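Local coordinates for RagB/SusD family nutrient uptake outer membrane protein (Bacteroides thetaiotaomicron, PDB 7KV2), which probably binds beta-glucans at the outer surface of the cell as a SusD-like glycan-binding protein of the outer membrane, at residues E48-A53 and Y212-L217; D79-G84 and E456-G461; Y143-I148 and N201-R206; K462-L467 and S475-D480. All coordinates share one frame; numbering follows the deposited sequence. Where two conformers were deposited one is given.

Contact 1: residues E48-A53 and Y212-L217; sequences EAVVAA and YGRVTL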
loop_
_atom_site.group_PDB
_atom_site.type_symbol
_atom_site.label_atom_id
_atom_site.label_comp_id
_atom_site.label_asym_id
_atom_site.label_seq_id
_atom_site.Cartn_x
_atom_site.Cartn_y
_atom_site.Cartn_z
ATOM N N GLU A 48 -18.068 -16.988 -8.588
ATOM C CA GLU A 48 -16.969 -17.617 -7.816
ATOM C C GLU A 48 -15.613 -17.198 -8.405
ATOM O O GLU A 48 -14.669 -16.962 -7.610
ATOM C CB GLU A 48 -17.117 -19.134 -7.793
ATOM C CG GLU A 48 -18.331 -19.601 -7.020
ATOM C CD GLU A 48 -18.555 -21.093 -7.177
ATOM O OE1 GLU A 48 -17.720 -21.735 -7.860
ATOM O OE2 GLU A 48 -19.564 -21.594 -6.654
ATOM N N ALA A 49 -15.509 -17.118 -9.727
ATOM C CA ALA A 49 -14.313 -16.615 -10.454
ATOM C C ALA A 49 -14.042 -15.133 -10.132
ATOM O O ALA A 49 -12.852 -14.738 -10.043
ATOM C CB ALA A 49 -14.490 -16.781 -11.940
ATOM N N VAL A 50 -15.080 -14.307 -10.052
ATOM C CA VAL A 50 -14.913 -12.866 -9.708
ATOM C C VAL A 50 -14.324 -12.793 -8.286
ATOM O O VAL A 50 -13.311 -12.113 -8.106
ATOM C CB VAL A 50 -16.216 -12.062 -9.873
ATOM C CG1 VAL A 50 -16.048 -10.621 -9.399
ATOM C CG2 VAL A 50 -16.692 -12.074 -11.324
ATOM N N VAL A 51 -14.889 -13.524 -7.328
ATOM C CA VAL A 51 -14.347 -13.589 -5.943
ATOM C C VAL A 51 -12.884 -14.029 -6.015
ATOM O O VAL A 51 -12.027 -13.343 -5.417
ATOM C CB VAL A 51 -15.197 -14.492 -5.036
ATOM C CG1 VAL A 51 -14.548 -14.691 -3.675
ATOM C CG2 VAL A 51 -16.612 -13.944 -4.885
ATOM N N ALA A 52 -12.567 -15.083 -6.770
ATOM C CA ALA A 52 -11.177 -15.574 -6.880
ATOM C C ALA A 52 -10.241 -14.468 -7.399
ATOM O O ALA A 52 -9.072 -14.462 -6.981
ATOM C CB ALA A 52 -11.104 -16.798 -7.751
ATOM N N ALA A 53 -10.694 -13.577 -8.279
ATOM C CA ALA A 53 -9.848 -12.523 -8.893
ATOM C C ALA A 53 -9.357 -11.517 -7.831
ATOM O O ALA A 53 -8.382 -10.797 -8.130
ATOM C CB ALA A 53 -10.569 -11.790 -9.974
ATOM N N TYR A 212 -17.922 -4.907 1.761
ATOM C CA TYR A 212 -16.705 -4.058 1.827
ATOM C C TYR A 212 -15.533 -4.908 1.317
ATOM O O TYR A 212 -15.421 -6.083 1.712
ATOM C CB TYR A 212 -16.461 -3.487 3.236
ATOM C CG TYR A 212 -17.247 -2.237 3.566
ATOM C CD1 TYR A 212 -17.305 -1.167 2.690
ATOM C CD2 TYR A 212 -17.925 -2.122 4.774
ATOM C CE1 TYR A 212 -17.990 0.003 2.993
ATOM C CE2 TYR A 212 -18.611 -0.964 5.091
ATOM C CZ TYR A 212 -18.625 0.113 4.222
ATOM O OH TYR A 212 -19.289 1.270 4.556
ATOM N N GLY A 213 -14.704 -4.313 0.466
ATOM C CA GLY A 213 -13.587 -4.987 -0.221
ATOM C C GLY A 213 -13.840 -5.069 -1.716
ATOM O O GLY A 213 -12.881 -5.271 -2.460
ATOM N N ARG A 214 -15.106 -4.978 -2.161
ATOM C CA ARG A 214 -15.443 -5.034 -3.607
ATOM C C ARG A 214 -15.001 -3.709 -4.236
ATOM O O ARG A 214 -14.993 -2.685 -3.535
ATOM C CB ARG A 214 -16.932 -5.290 -3.871
ATOM C CG ARG A 214 -17.456 -6.646 -3.399
ATOM C CD ARG A 214 -17.123 -7.818 -4.317
ATOM N NE ARG A 214 -17.941 -8.999 -4.047
ATOM C CZ ARG A 214 -18.208 -9.940 -4.943
ATOM N NH1 ARG A 214 -17.702 -9.869 -6.158
ATOM N NH2 ARG A 214 -19.002 -10.939 -4.632
ATOM N N VAL A 215 -14.640 -3.734 -5.515
ATOM C CA VAL A 215 -14.377 -2.507 -6.292
ATOM C C VAL A 215 -15.598 -1.585 -6.195
ATOM O O VAL A 215 -16.749 -2.079 -6.295
ATOM C CB VAL A 215 -14.044 -2.879 -7.745
ATOM C CG1 VAL A 215 -13.922 -1.656 -8.625
ATOM C CG2 VAL A 215 -12.769 -3.708 -7.793
ATOM N N THR A 216 -15.327 -0.300 -6.028
ATOM C CA THR A 216 -16.297 0.803 -6.018
ATOM C C THR A 216 -15.816 1.885 -6.986
ATOM O O THR A 216 -14.610 1.900 -7.338
ATOM C CB THR A 216 -16.452 1.391 -4.618
ATOM O OG1 THR A 216 -15.198 2.035 -4.339
ATOM C CG2 THR A 216 -16.811 0.321 -3.616
ATOM N N LEU A 217 -16.737 2.781 -7.371
ATOM C CA LEU A 217 -16.396 3.952 -8.195
ATOM C C LEU A 217 -15.317 4.761 -7.466
ATOM O O LEU A 217 -14.396 5.200 -8.121
ATOM C CB LEU A 217 -17.641 4.790 -8.487
ATOM C CG LEU A 217 -17.413 5.935 -9.483
ATOM C CD1 LEU A 217 -16.948 5.425 -10.829
ATOM C CD2 LEU A 217 -18.678 6.765 -9.631
#
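Arg214 reaches from the loop before helix 217-231 to two neighbouring valines of helix 43-53, meeting each in a different way. The side chain of Val50 stands at about a right angle to the arginine, and its CG1 comes up to an edge of the guanidinium group, near the plane, 3.7 Å from NH1 of Arg214. Val51 slants across instead: its CG2 lies 3.8 Å from NH2 of Arg214 in an oblique approach. A bend in the arginine chain at chi2 (-79°) helps to bring the guanidinium round to the helix. The arginine was modelled in two conformations, so this approach holds for one of them and is less certain. The two valines differ in setting. Val50 is buried, also touching Val125 of helix 110-130 and Gln146 of helix 137-162, and a compact branched side chain suits this junction of helices; Val51 lies exposed at the outer margin. No hydrogen bond joins the two segments, and NH1 of Arg214 has its polar partner outside them, OE1 of Gln146. The contact is therefore van der Waals packing of methyl groups on a guanidinium, whose direction is probably set more by the glutamine than by the valines.

Contact 2: residues D79-G84 and E456-G461; sequences DDLWVG and EFVGEG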
loop_
_atom_site.group_PDB
_atom_site.type_symbol
_atom_site.label_atom_id
_atom_site.label_comp_id
_atom_site.label_asym_id
_atom_site.label_seq_id
_atom_site.Cartn_x
_atom_site.Cartn_y
_atom_site.Cartn_z
ATOM N N ASP A 79 12.403 7.706 2.961
ATOM C CA ASP A 79 13.185 8.456 3.972
ATOM C C ASP A 79 12.515 8.364 5.354
ATOM O O ASP A 79 12.799 9.241 6.201
ATOM C CB ASP A 79 13.387 9.907 3.525
ATOM C CG ASP A 79 12.119 10.674 3.221
ATOM O OD1 ASP A 79 11.121 10.040 2.827
ATOM O OD2 ASP A 79 12.157 11.928 3.272
ATOM N N ASP A 80 11.690 7.342 5.615
ATOM C CA ASP A 80 10.845 7.355 6.851
ATOM C C ASP A 80 11.159 6.190 7.782
ATOM O O ASP A 80 11.033 6.360 9.024
ATOM C CB ASP A 80 9.357 7.310 6.492
ATOM C CG ASP A 80 8.855 8.579 5.843
ATOM O OD1 ASP A 80 9.465 9.638 6.075
ATOM O OD2 ASP A 80 7.910 8.479 5.061
ATOM N N LEU A 81 11.540 5.045 7.217
ATOM C CA LEU A 81 11.786 3.783 7.941
ATOM C C LEU A 81 13.205 3.339 7.664
ATOM O O LEU A 81 13.756 3.703 6.564
ATOM C CB LEU A 81 10.821 2.698 7.439
ATOM C CG LEU A 81 9.342 3.049 7.389
ATOM C CD1 LEU A 81 8.554 1.871 6.814
ATOM C CD2 LEU A 81 8.807 3.386 8.780
ATOM N N TRP A 82 13.726 2.480 8.510
ATOM C CA TRP A 82 14.896 1.646 8.165
ATOM C C TRP A 82 14.395 0.279 7.660
ATOM O O TRP A 82 13.157 0.099 7.401
ATOM C CB TRP A 82 15.845 1.550 9.366
ATOM C CG TRP A 82 16.421 2.869 9.782
ATOM C CD1 TRP A 82 16.338 3.419 11.034
ATOM C CD2 TRP A 82 17.184 3.803 8.988
ATOM N NE1 TRP A 82 16.980 4.626 11.077
ATOM C CE2 TRP A 82 17.549 4.863 9.845
ATOM C CE3 TRP A 82 17.678 3.807 7.672
ATOM C CZ2 TRP A 82 18.296 5.963 9.396
ATOM C CZ3 TRP A 82 18.454 4.873 7.240
ATOM C CH2 TRP A 82 18.715 5.960 8.081
ATOM N N VAL A 83 15.309 -0.670 7.462
ATOM C CA VAL A 83 14.949 -2.002 6.914
ATOM C C VAL A 83 14.937 -3.017 8.049
ATOM O O VAL A 83 13.967 -3.791 8.145
ATOM C CB VAL A 83 15.883 -2.390 5.753
ATOM C CG1 VAL A 83 15.496 -3.751 5.216
ATOM C CG2 VAL A 83 15.860 -1.340 4.650
ATOM N N GLY A 84 15.956 -3.005 8.896
ATOM C CA GLY A 84 16.021 -3.820 10.114
ATOM C C GLY A 84 16.320 -5.295 9.836
ATOM O O GLY A 84 16.995 -5.593 8.843
ATOM N N GLU A 456 1.283 12.474 6.636
ATOM C CA GLU A 456 -0.022 11.766 6.669
ATOM C C GLU A 456 0.117 10.245 6.448
ATOM O O GLU A 456 -0.673 9.478 7.036
ATOM C CB GLU A 456 -0.933 12.394 5.609
ATOM C CG GLU A 456 -2.337 11.856 5.607
ATOM C CD GLU A 456 -3.210 12.108 6.822
ATOM O OE1 GLU A 456 -2.852 12.966 7.666
ATOM O OE2 GLU A 456 -4.259 11.402 6.928
ATOM N N PHE A 457 1.051 9.803 5.620
ATOM C CA PHE A 457 1.053 8.433 5.054
ATOM C C PHE A 457 2.337 7.652 5.336
ATOM O O PHE A 457 2.632 6.750 4.590
ATOM C CB PHE A 457 0.833 8.508 3.532
ATOM C CG PHE A 457 -0.448 9.178 3.100
ATOM C CD1 PHE A 457 -1.669 8.658 3.495
ATOM C CD2 PHE A 457 -0.427 10.351 2.352
ATOM C CE1 PHE A 457 -2.849 9.273 3.122
ATOM C CE2 PHE A 457 -1.614 10.967 1.972
ATOM C CZ PHE A 457 -2.819 10.424 2.363
ATOM N N VAL A 458 3.031 7.890 6.419
ATOM C CA VAL A 458 4.232 7.079 6.741
ATOM C C VAL A 458 3.808 5.611 6.760
ATOM O O VAL A 458 2.846 5.261 7.445
ATOM C CB VAL A 458 4.884 7.467 8.067
ATOM C CG1 VAL A 458 5.938 6.446 8.490
ATOM C CG2 VAL A 458 5.448 8.901 8.049
ATOM N N GLY A 459 4.530 4.746 6.046
ATOM C CA GLY A 459 4.321 3.295 6.149
ATOM C C GLY A 459 3.134 2.808 5.346
ATOM O O GLY A 459 2.796 1.640 5.468
ATOM N N GLU A 460 2.541 3.667 4.507
ATOM C CA GLU A 460 1.340 3.324 3.726
ATOM C C GLU A 460 1.667 3.241 2.238
ATOM O O GLU A 460 0.743 3.145 1.481
ATOM C CB GLU A 460 0.191 4.310 3.948
ATOM C CG GLU A 460 -0.118 4.485 5.424
ATOM C CD GLU A 460 -1.391 5.280 5.731
ATOM O OE1 GLU A 460 -2.504 4.927 5.170
ATOM O OE2 GLU A 460 -1.282 6.274 6.461
ATOM N N GLY A 461 2.942 3.214 1.863
ATOM C CA GLY A 461 3.372 2.970 0.461
ATOM C C GLY A 461 3.119 4.145 -0.474
ATOM O O GLY A 461 2.823 3.904 -1.693
HETATM O O HOH W 1 7.040 5.826 4.742
#
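Asp80 and Leu81 meet Val458 in a small, buried, mixed contact between two loops near the middle of the fold: one runs between helices 70-75 and 92-98, the other between helices 446-456 and 463-469. Val458 uses both of its methyl groups. CG1 faces the leucine, at 4.2 Å from CD2 of Leu81, while CG2 lies 3.9 Å from OD2 of Asp80, the two side chains slanting past one another. With CG1 set anti to the backbone nitrogen (chi1 169°), CG2 goes to the carboxylate, while CG1 sits between CB of Asp80 and the leucine. A water completes the join: it donates to OD2 of Asp80 at 2.8 Å and accepts from the backbone N of Gly459 at 3.0 Å. This valine and glycine are the central residues of a type II beta turn from Phe457 to Glu460, closed by the bond from Glu460 N to Phe457 O. Glycine suits the third position of the turn because phi there is positive, at 80°. The other carboxylate oxygen, OD1 of Asp80, is taken by a salt bridge to Arg331 and a hydrogen bond to His454. Each oxygen of this buried aspartate thus has a polar mate, and the nearby arginine would probably favour its charged form; across the contact, the water carries the polar link while valine and leucine supply the apolar packing.

Contact 3: residues Y143-I148 and N201-R206; sequences YEAQVI and NVLPMR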
loop_
_atom_site.group_PDB
_atom_site.type_symbol
_atom_site.label_atom_id
_atom_site.label_comp_id
_atom_site.label_asym_id
_atom_site.label_seq_id
_atom_site.Cartn_x
_atom_site.Cartn_y
_atom_site.Cartn_z
ATOM N N TYR A 143 -19.564 -7.530 -13.364
ATOM C CA TYR A 143 -18.438 -8.495 -13.263
ATOM C C TYR A 143 -17.223 -7.922 -13.990
ATOM O O TYR A 143 -16.085 -8.036 -13.496
ATOM C CB TYR A 143 -18.817 -9.870 -13.825
ATOM C CG TYR A 143 -20.014 -10.520 -13.176
ATOM C CD1 TYR A 143 -20.392 -10.203 -11.875
ATOM C CD2 TYR A 143 -20.780 -11.464 -13.849
ATOM C CE1 TYR A 143 -21.501 -10.776 -11.273
ATOM C CE2 TYR A 143 -21.878 -12.065 -13.249
ATOM C CZ TYR A 143 -22.260 -11.699 -11.972
ATOM O OH TYR A 143 -23.324 -12.269 -11.333
ATOM N N GLU A 144 -17.463 -7.377 -15.178
ATOM C CA GLU A 144 -16.448 -6.741 -16.039
ATOM C C GLU A 144 -15.843 -5.540 -15.306
ATOM O O GLU A 144 -14.616 -5.380 -15.339
ATOM C CB GLU A 144 -17.081 -6.200 -17.324
ATOM C CG GLU A 144 -17.358 -7.271 -18.377
ATOM C CD GLU A 144 -17.992 -6.765 -19.679
ATOM O OE1 GLU A 144 -18.484 -5.601 -19.711
ATOM O OE2 GLU A 144 -17.987 -7.533 -20.661
ATOM N N ALA A 145 -16.671 -4.679 -14.738
ATOM C CA ALA A 145 -16.187 -3.484 -13.996
ATOM C C ALA A 145 -15.227 -3.938 -12.884
ATOM O O ALA A 145 -14.163 -3.333 -12.762
ATOM C CB ALA A 145 -17.336 -2.681 -13.461
ATOM N N GLN A 146 -15.553 -4.979 -12.129
ATOM C CA GLN A 146 -14.691 -5.415 -10.989
ATOM C C GLN A 146 -13.359 -5.955 -11.505
ATOM O O GLN A 146 -12.269 -5.523 -11.011
ATOM C CB GLN A 146 -15.385 -6.466 -10.131
ATOM C CG GLN A 146 -16.688 -5.980 -9.488
ATOM C CD GLN A 146 -17.368 -7.122 -8.775
ATOM O OE1 GLN A 146 -16.891 -7.596 -7.741
ATOM N NE2 GLN A 146 -18.470 -7.616 -9.344
ATOM N N VAL A 147 -13.393 -6.888 -12.460
ATOM C CA VAL A 147 -12.132 -7.554 -12.877
ATOM C C VAL A 147 -11.296 -6.632 -13.760
ATOM O O VAL A 147 -10.106 -6.769 -13.659
ATOM C CB VAL A 147 -12.351 -8.954 -13.491
ATOM C CG1 VAL A 147 -13.121 -9.844 -12.526
ATOM C CG2 VAL A 147 -13.022 -8.896 -14.862
ATOM N N ILE A 148 -11.841 -5.705 -14.556
ATOM C CA ILE A 148 -10.959 -4.782 -15.319
ATOM C C ILE A 148 -10.280 -3.809 -14.330
ATOM O O ILE A 148 -9.094 -3.491 -14.480
ATOM C CB ILE A 148 -11.728 -4.045 -16.426
ATOM C CG1 ILE A 148 -12.316 -5.008 -17.468
ATOM C CG2 ILE A 148 -10.811 -3.017 -17.062
ATOM C CD1 ILE A 148 -13.276 -4.315 -18.440
ATOM N N ASN A 201 -20.642 2.550 -15.794
ATOM C CA ASN A 201 -21.602 3.234 -14.890
ATOM C C ASN A 201 -22.409 2.212 -14.071
ATOM O O ASN A 201 -23.661 2.361 -13.953
ATOM C CB ASN A 201 -22.526 4.156 -15.686
ATOM C CG ASN A 201 -23.288 5.087 -14.785
ATOM O OD1 ASN A 201 -22.816 5.429 -13.702
ATOM N ND2 ASN A 201 -24.467 5.492 -15.217
ATOM N N VAL A 202 -21.742 1.217 -13.493
ATOM C CA VAL A 202 -22.385 0.103 -12.735
ATOM C C VAL A 202 -21.824 0.008 -11.304
ATOM O O VAL A 202 -22.388 -0.717 -10.505
ATOM C CB VAL A 202 -22.202 -1.219 -13.499
ATOM C CG1 VAL A 202 -20.735 -1.586 -13.712
ATOM C CG2 VAL A 202 -22.968 -2.349 -12.842
ATOM N N LEU A 203 -20.715 0.670 -10.989
ATOM C CA LEU A 203 -20.087 0.519 -9.649
ATOM C C LEU A 203 -20.753 1.472 -8.669
ATOM O O LEU A 203 -20.948 2.642 -8.957
ATOM C CB LEU A 203 -18.602 0.841 -9.771
ATOM C CG LEU A 203 -17.783 -0.201 -10.514
ATOM C CD1 LEU A 203 -16.339 0.231 -10.687
ATOM C CD2 LEU A 203 -17.857 -1.565 -9.844
ATOM N N PRO A 204 -21.028 1.045 -7.428
ATOM C CA PRO A 204 -21.517 1.992 -6.432
ATOM C C PRO A 204 -20.389 2.931 -5.973
ATOM O O PRO A 204 -19.204 2.542 -6.073
ATOM C CB PRO A 204 -22.039 1.062 -5.348
ATOM C CG PRO A 204 -21.119 -0.160 -5.442
ATOM C CD PRO A 204 -20.821 -0.314 -6.917
ATOM N N MET A 205 -20.766 4.093 -5.444
ATOM C CA MET A 205 -19.806 5.075 -4.874
ATOM C C MET A 205 -19.175 4.484 -3.602
ATOM O O MET A 205 -17.947 4.655 -3.417
ATOM C CB MET A 205 -20.494 6.410 -4.586
ATOM C CG MET A 205 -19.563 7.498 -4.100
ATOM S SD MET A 205 -18.190 7.875 -5.187
ATOM C CE MET A 205 -18.865 9.166 -6.223
ATOM N N ARG A 206 -19.963 3.776 -2.790
ATOM C CA ARG A 206 -19.492 3.130 -1.532
ATOM C C ARG A 206 -20.198 1.786 -1.385
ATOM O O ARG A 206 -21.393 1.698 -1.695
ATOM C CB ARG A 206 -19.781 4.011 -0.317
ATOM C CG ARG A 206 -19.085 3.589 0.963
ATOM C CD ARG A 206 -19.316 4.465 2.180
ATOM N NE ARG A 206 -18.690 3.725 3.269
ATOM C CZ ARG A 206 -17.548 4.033 3.857
ATOM N NH1 ARG A 206 -16.976 5.221 3.689
ATOM N NH2 ARG A 206 -17.057 3.172 4.738
#
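Ala145, on helix 137-162, packs its single methyl group against Val202 and Leu203 of the loop that follows helix 183-200. Along the first segment, Tyr143 comes first; it points away from the loop and packs on helices 43-53 and 110-130, with its hydroxyl bonded to Asp43. Two residues on, Ala145 points toward the loop. Its CB lies 3.6 Å from CG1 of Val202 and 3.8 Å from CD2 of Leu203, so one methyl group meets two branched side chains. The CA atoms of Ala145 and Leu203 are 7.1 Å apart, a spacing that a single methyl group suits. Val202 makes its touch with the branch that stands between the backbone nitrogen and the carbonyl carbon (chi1 60°). Leu203 leans in from the side, and its CG and CD1 also lie close to the alanine methyl, at 3.9 and 4.1 Å from Ala145 CB. Gln146 follows, its OE1 hydrogen-bonded to Tyr54. Last comes Ile148, which packs on Ser193 and Val197 of helix 183-200. Asn201 has a positive phi of 60°, which asparagine tolerates better than most residues, and there the chain leaves that helix. The arrangement is helix-to-loop packing within an alpha-helical region, consistent with the tetratricopeptide-repeat architecture of SusD-like proteins.

Contact 4: residues K462-L467 and S475-D480; sequences KRYWDL and SVLVPD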
loop_
_atom_site.group_PDB
_atom_site.type_symbol
_atom_site.label_atom_id
_atom_site.label_comp_id
_atom_site.label_asym_id
_atom_site.label_seq_id
_atom_site.Cartn_x
_atom_site.Cartn_y
_atom_site.Cartn_z
ATOM N N LYS A 462 3.223 5.384 0.013
ATOM C CA LYS A 462 2.967 6.616 -0.799
ATOM C C LYS A 462 4.255 7.411 -1.059
ATOM O O LYS A 462 4.443 7.900 -2.190
ATOM C CB LYS A 462 1.975 7.544 -0.089
ATOM C CG LYS A 462 0.708 6.840 0.385
ATOM C CD LYS A 462 -0.161 6.329 -0.737
ATOM C CE LYS A 462 -1.339 5.513 -0.213
ATOM N NZ LYS A 462 -2.331 5.136 -1.243
ATOM N N ARG A 463 5.134 7.520 -0.059
ATOM C CA ARG A 463 6.219 8.541 -0.027
ATOM C C ARG A 463 7.196 8.342 -1.211
ATOM O O ARG A 463 7.616 9.357 -1.829
ATOM C CB ARG A 463 6.922 8.465 1.332
ATOM C CG ARG A 463 8.143 9.366 1.473
ATOM C CD ARG A 463 7.805 10.851 1.320
ATOM N NE ARG A 463 8.974 11.631 1.720
ATOM C CZ ARG A 463 9.130 12.938 1.501
ATOM N NH1 ARG A 463 8.212 13.636 0.863
ATOM N NH2 ARG A 463 10.215 13.537 1.929
ATOM N N TYR A 464 7.602 7.113 -1.474
ATOM C CA TYR A 464 8.619 6.854 -2.520
ATOM C C TYR A 464 8.062 7.356 -3.851
ATOM O O TYR A 464 8.773 8.134 -4.520
ATOM C CB TYR A 464 8.977 5.389 -2.606
ATOM C CG TYR A 464 10.131 5.064 -3.538
ATOM C CD1 TYR A 464 11.341 5.746 -3.457
ATOM C CD2 TYR A 464 9.993 4.098 -4.520
ATOM C CE1 TYR A 464 12.412 5.391 -4.262
ATOM C CE2 TYR A 464 11.051 3.761 -5.363
ATOM C CZ TYR A 464 12.262 4.413 -5.230
ATOM O OH TYR A 464 13.329 4.077 -6.029
ATOM N N TRP A 465 6.824 6.980 -4.172
ATOM C CA TRP A 465 6.173 7.406 -5.444
ATOM C C TRP A 465 6.006 8.929 -5.465
ATOM O O TRP A 465 6.214 9.531 -6.551
ATOM C CB TRP A 465 4.870 6.646 -5.698
ATOM C CG TRP A 465 5.031 5.175 -5.474
ATOM C CD1 TRP A 465 4.383 4.439 -4.516
ATOM C CD2 TRP A 465 6.017 4.310 -6.046
ATOM N NE1 TRP A 465 4.856 3.159 -4.497
ATOM C CE2 TRP A 465 5.826 3.037 -5.458
ATOM C CE3 TRP A 465 6.960 4.441 -7.082
ATOM C CZ2 TRP A 465 6.591 1.938 -5.822
ATOM C CZ3 TRP A 465 7.719 3.353 -7.432
ATOM C CH2 TRP A 465 7.538 2.124 -6.808
ATOM N N ASP A 466 5.638 9.565 -4.342
ATOM C CA ASP A 466 5.488 11.044 -4.282
ATOM C C ASP A 466 6.851 11.726 -4.581
ATOM O O ASP A 466 6.875 12.725 -5.333
ATOM C CB ASP A 466 4.858 11.504 -2.958
ATOM C CG ASP A 466 3.395 11.100 -2.802
ATOM O OD1 ASP A 466 2.721 10.849 -3.846
ATOM O OD2 ASP A 466 2.943 10.998 -1.631
ATOM N N LEU A 467 7.945 11.235 -4.002
ATOM C CA LEU A 467 9.297 11.811 -4.231
ATOM C C LEU A 467 9.647 11.713 -5.711
ATOM O O LEU A 467 10.142 12.722 -6.278
ATOM C CB LEU A 467 10.350 11.069 -3.404
ATOM C CG LEU A 467 10.339 11.443 -1.929
ATOM C CD1 LEU A 467 11.205 10.508 -1.130
ATOM C CD2 LEU A 467 10.689 12.925 -1.721
ATOM N N SER A 475 17.196 14.768 -4.731
ATOM C CA SER A 475 17.730 15.661 -3.677
ATOM C C SER A 475 17.422 15.134 -2.261
ATOM O O SER A 475 18.178 15.478 -1.331
ATOM C CB SER A 475 17.267 17.059 -3.919
ATOM O OG SER A 475 15.866 17.125 -3.857
ATOM N N VAL A 476 16.377 14.308 -2.069
ATOM C CA VAL A 476 15.976 13.856 -0.705
ATOM C C VAL A 476 16.677 12.544 -0.353
ATOM O O VAL A 476 17.178 12.422 0.792
ATOM C CB VAL A 476 14.448 13.745 -0.607
ATOM C CG1 VAL A 476 14.004 13.096 0.694
ATOM C CG2 VAL A 476 13.810 15.113 -0.777
ATOM N N LEU A 477 16.765 11.613 -1.287
ATOM C CA LEU A 477 17.247 10.236 -1.006
ATOM C C LEU A 477 18.762 10.148 -1.255
ATOM O O LEU A 477 19.188 9.454 -2.212
ATOM C CB LEU A 477 16.430 9.260 -1.856
ATOM C CG LEU A 477 14.903 9.367 -1.696
ATOM C CD1 LEU A 477 14.193 8.396 -2.647
ATOM C CD2 LEU A 477 14.486 9.069 -0.257
ATOM N N VAL A 478 19.532 10.697 -0.310
ATOM C CA VAL A 478 21.019 10.838 -0.362
ATOM C C VAL A 478 21.623 10.073 0.808
ATOM O O VAL A 478 20.898 9.668 1.730
ATOM C CB VAL A 478 21.433 12.328 -0.355
ATOM C CG1 VAL A 478 20.886 13.047 -1.563
ATOM C CG2 VAL A 478 21.032 13.056 0.922
ATOM N N PRO A 479 22.961 9.833 0.809
ATOM C CA PRO A 479 23.596 9.097 1.899
ATOM C C PRO A 479 23.295 9.740 3.258
ATOM O O PRO A 479 23.253 10.971 3.367
ATOM C CB PRO A 479 25.082 9.096 1.505
ATOM C CG PRO A 479 25.018 9.154 -0.015
ATOM C CD PRO A 479 23.918 10.156 -0.280
ATOM N N ASP A 480 23.063 8.900 4.269
ATOM C CA ASP A 480 22.752 9.359 5.638
ATOM C C ASP A 480 24.017 9.318 6.502
ATOM O O ASP A 480 25.024 8.684 6.121
ATOM C CB ASP A 480 21.607 8.553 6.277
ATOM C CG ASP A 480 21.897 7.071 6.273
ATOM O OD1 ASP A 480 22.831 6.655 6.988
ATOM O OD2 ASP A 480 21.191 6.327 5.531
#
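Leu467 and Leu477 reach toward each other tip to tip, CD1 of Leu467 lying 3.7 Å from CD2 of Leu477, and form the close, buried part of this contact. Tyr464 extends it: with CG anti to the backbone N (chi1 -173°), its ring is carried out to Leu477, whose CD1 sits in the ring plane, at the edge, 3.8 Å from CE1 of Tyr464. The tyrosine suits this place because its ring packs on leucine while its hydroxyl bonds to NE1 of Trp489. Towards the looser, partly exposed side stands Val476, whose CG2 is 3.9 Å from CD2 of Leu467, the two side chains crossing at about a right angle. Here Arg463 adds only a distant touch, NH2 being 4.0 Å from CG1 of Val476; its strongest polar partner, through NH2, is Asp79. The same guanidinium has CD2 of Leu467 over the centre of one face, 3.5 Å above the plane. With an alanine at Leu467, a gap would probably open before Val476 and Leu477, and that guanidinium face would lose its methyl cover. Leu477 centres an inverse gamma turn where the chain leaves helix 473-476. The contact thus folds that short helix back onto helix 463-469, whose Tyr464 also packs on Ser74 of helix 70-75.

How the contacts relate
From the N terminus, helix 43-53 opens the long loop that contact 1 closes at 212-217, and contact 3 lies wholly within it, joining 143-148 to 201-206. These two touch: the backbone of Leu217 meets that of Pro204, tying the start of helix 217-231 to the loop after helix 183-200. Contact 2 opens at 79-84, inside the span of contact 1, but closes only at 456-461, so the two cross; it also encloses contact 3 and bridges the two family regions. Contact 4 follows in series as a short local closure, linked to contact 2 by the Asp79-Arg463 salt bridge. Contacts 1 and 3 lie across the chain's centre from contact 4.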